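Local coordinates for protein type III effector NopAA (Sinorhizobium fredii USDA 257, PDB 6SDU) that hydrolyses xyloglucan as a type III effector of a symbiotic bacterium, using a family 12 glycoside hydrolase domain that probably also has cellulase activity, at residues N88-F94 with N231-K237. Sequence-based numbering, arbitrary orientation.
Sequences NTLSSSF and NWSVTSK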
loop_
_atom_site.group_PDB
_atom_site.type_symbol
_atom_site.label_atom_id
_atom_site.label_comp_id
_atom_site.label_asym_id
_atom_site.label_seq_id
_atom_site.Cartn_x
_atom_site.Cartn_y
_atom_site.Cartn_z
ATOM N N ASN A 88 -10.054 3.037 19.429
ATOM C CA ASN A 88 -10.416 4.435 19.626
ATOM C C ASN A 88 -9.733 5.355 18.625
ATOM O O ASN A 88 -10.344 6.326 18.157
ATOM C CB ASN A 88 -10.045 4.884 21.049
ATOM C CG ASN A 88 -10.574 3.937 22.132
ATOM O OD1 ASN A 88 -11.787 3.788 22.313
ATOM N ND2 ASN A 88 -9.656 3.287 22.850
ATOM N N THR A 89 -8.474 5.071 18.288
ATOM C CA THR A 89 -7.730 5.851 17.306
ATOM C C THR A 89 -6.849 4.924 16.483
ATOM O O THR A 89 -6.064 4.156 17.045
ATOM C CB THR A 89 -6.857 6.904 18.003
ATOM O OG1 THR A 89 -7.687 7.927 18.570
ATOM C CG2 THR A 89 -5.876 7.520 17.032
ATOM N N LEU A 90 -6.951 5.017 15.158
ATOM C CA LEU A 90 -6.035 4.311 14.257
ATOM C C LEU A 90 -5.780 5.227 13.064
ATOM O O LEU A 90 -6.578 5.291 12.122
ATOM C CB LEU A 90 -6.573 2.955 13.815
ATOM C CG LEU A 90 -5.597 2.130 12.955
ATOM C CD1 LEU A 90 -4.231 1.969 13.628
ATOM C CD2 LEU A 90 -6.172 0.770 12.637
ATOM N N SER A 91 -4.666 5.934 13.114
ATOM C CA SER A 91 -4.295 6.868 12.069
ATOM C C SER A 91 -2.834 6.660 11.696
ATOM O O SER A 91 -2.069 6.004 12.412
ATOM C CB SER A 91 -4.516 8.305 12.517
ATOM O OG SER A 91 -3.645 8.592 13.591
ATOM N N SER A 92 -2.456 7.204 10.548
ATOM C CA SER A 92 -1.091 7.067 10.069
ATOM C C SER A 92 -0.668 8.329 9.330
ATOM O O SER A 92 -1.490 8.985 8.680
ATOM C CB SER A 92 -0.975 5.834 9.158
ATOM O OG SER A 92 0.372 5.489 8.935
ATOM N N SER A 93 0.616 8.683 9.464
ATOM C CA SER A 93 1.210 9.813 8.751
ATOM C C SER A 93 2.301 9.331 7.807
ATOM O O SER A 93 3.111 8.483 8.184
ATOM C CB SER A 93 1.811 10.824 9.722
ATOM O OG SER A 93 0.784 11.465 10.449
ATOM N N PHE A 94 2.348 9.895 6.592
ATOM C CA PHE A 94 3.356 9.548 5.590
ATOM C C PHE A 94 3.938 10.811 4.963
ATOM O O PHE A 94 3.253 11.827 4.830
ATOM C CB PHE A 94 2.773 8.641 4.487
ATOM C CG PHE A 94 1.672 9.290 3.668
ATOM C CD1 PHE A 94 0.371 9.353 4.155
ATOM C CD2 PHE A 94 1.934 9.806 2.399
ATOM C CE1 PHE A 94 -0.649 9.946 3.421
ATOM C CE2 PHE A 94 0.915 10.397 1.644
ATOM C CZ PHE A 94 -0.384 10.467 2.169
ATOM N N ASN A 231 9.107 10.096 6.487
ATOM C CA ASN A 231 8.451 9.800 7.736
ATOM C C ASN A 231 7.341 8.799 7.480
ATOM O O ASN A 231 6.688 8.842 6.433
ATOM C CB ASN A 231 7.902 11.061 8.395
ATOM C CG ASN A 231 7.229 10.751 9.695
ATOM O OD1 ASN A 231 7.867 10.247 10.614
ATOM N ND2 ASN A 231 5.927 10.997 9.772
ATOM N N TRP A 232 7.179 7.870 8.426
ATOM C CA TRP A 232 6.031 6.971 8.472
ATOM C C TRP A 232 5.818 6.578 9.923
ATOM O O TRP A 232 6.732 6.044 10.555
ATOM C CB TRP A 232 6.222 5.718 7.603
ATOM C CG TRP A 232 4.901 5.007 7.395
ATOM C CD1 TRP A 232 3.895 5.402 6.557
ATOM C CD2 TRP A 232 4.413 3.821 8.069
ATOM N NE1 TRP A 232 2.827 4.543 6.657
ATOM C CE2 TRP A 232 3.116 3.566 7.573
ATOM C CE3 TRP A 232 4.949 2.952 9.020
ATOM C CZ2 TRP A 232 2.358 2.468 7.979
ATOM C CZ3 TRP A 232 4.190 1.865 9.432
ATOM C CH2 TRP A 232 2.918 1.625 8.901
ATOM N N SER A 233 4.616 6.818 10.443
ATOM C CA SER A 233 4.282 6.488 11.823
ATOM C C SER A 233 2.841 5.995 11.877
ATOM O O SER A 233 2.026 6.350 11.024
ATOM C CB SER A 233 4.456 7.701 12.754
ATOM O OG SER A 233 3.692 8.804 12.296
ATOM N N VAL A 234 2.531 5.176 12.883
ATOM C CA VAL A 234 1.173 4.702 13.129
ATOM C C VAL A 234 0.814 5.046 14.565
ATOM O O VAL A 234 1.642 4.887 15.473
ATOM C CB VAL A 234 1.015 3.189 12.884
ATOM C CG1 VAL A 234 -0.389 2.683 13.337
ATOM C CG2 VAL A 234 1.248 2.869 11.416
ATOM N N THR A 235 -0.393 5.580 14.756
ATOM C CA THR A 235 -0.938 5.886 16.074
ATOM C C THR A 235 -2.107 4.942 16.320
ATOM O O THR A 235 -3.142 5.047 15.653
ATOM C CB THR A 235 -1.374 7.347 16.166
ATOM O OG1 THR A 235 -0.239 8.205 15.955
ATOM C CG2 THR A 235 -2.008 7.633 17.524
ATOM N N SER A 236 -1.928 3.990 17.230
ATOM C CA SER A 236 -2.969 3.030 17.576
ATOM C C SER A 236 -3.354 3.197 19.040
ATOM O O SER A 236 -2.508 3.039 19.926
ATOM C CB SER A 236 -2.515 1.600 17.310
ATOM O OG SER A 236 -3.570 0.687 17.569
ATOM N N LYS A 237 -4.621 3.528 19.290
ATOM C CA LYS A 237 -5.134 3.640 20.657
ATOM C C LYS A 237 -6.524 3.024 20.802
ATOM O O LYS A 237 -6.905 2.624 21.903
ATOM C CB LYS A 237 -5.187 5.103 21.102
ATOM C CG LYS A 237 -3.832 5.764 21.273
ATOM C CD LYS A 237 -3.974 7.185 21.807
ATOM C CE LYS A 237 -4.337 8.159 20.700
ATOM N NZ LYS A 237 -4.123 9.577 21.111
ATOM O OXT LYS A 237 -7.300 2.917 19.848
#
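K237, the chain's last residue, lies against T89 where two antiparallel neighbours, strands 90-97 and 225-236, meet in the outer sheet of the GH12 beta-sandwich (jelly roll). The terminal carboxylate is gripped by the residues just ahead of strand 90-97: OXT of K237 accepts the backbone N of N88 at 2.8 Å. The backbone N of T89 reaches the same OXT of K237 at 2.9 Å, nearly straight at 170°. ND2 of N88 adds a 3.0 Å bond to O of K237, coming from above the carbonyl plane. T89 O in turn takes K237 N, 2.7 Å away. The lysine side chain runs beside T89, pointing the same way, and its bend at chi3 (-80°) sets CE of K237 3.9 Å from CB of T89.

Further along, S91 and T235 form a hydrogen-bonded pair, as do S93 and S233. L90, V234 and W232 pack on strands 72-83 and 208-218. S92 has its hydroxyl anti to the backbone N (chi1 -166°), which brings OG obliquely to the rim of the W232 ring; OG also hydrogen-bonds Y108. The carbonyl of S233 is held twice, by OG of S92 at 2.8 Å and by N of S93 at 3.1 Å, arriving from opposite faces of its plane.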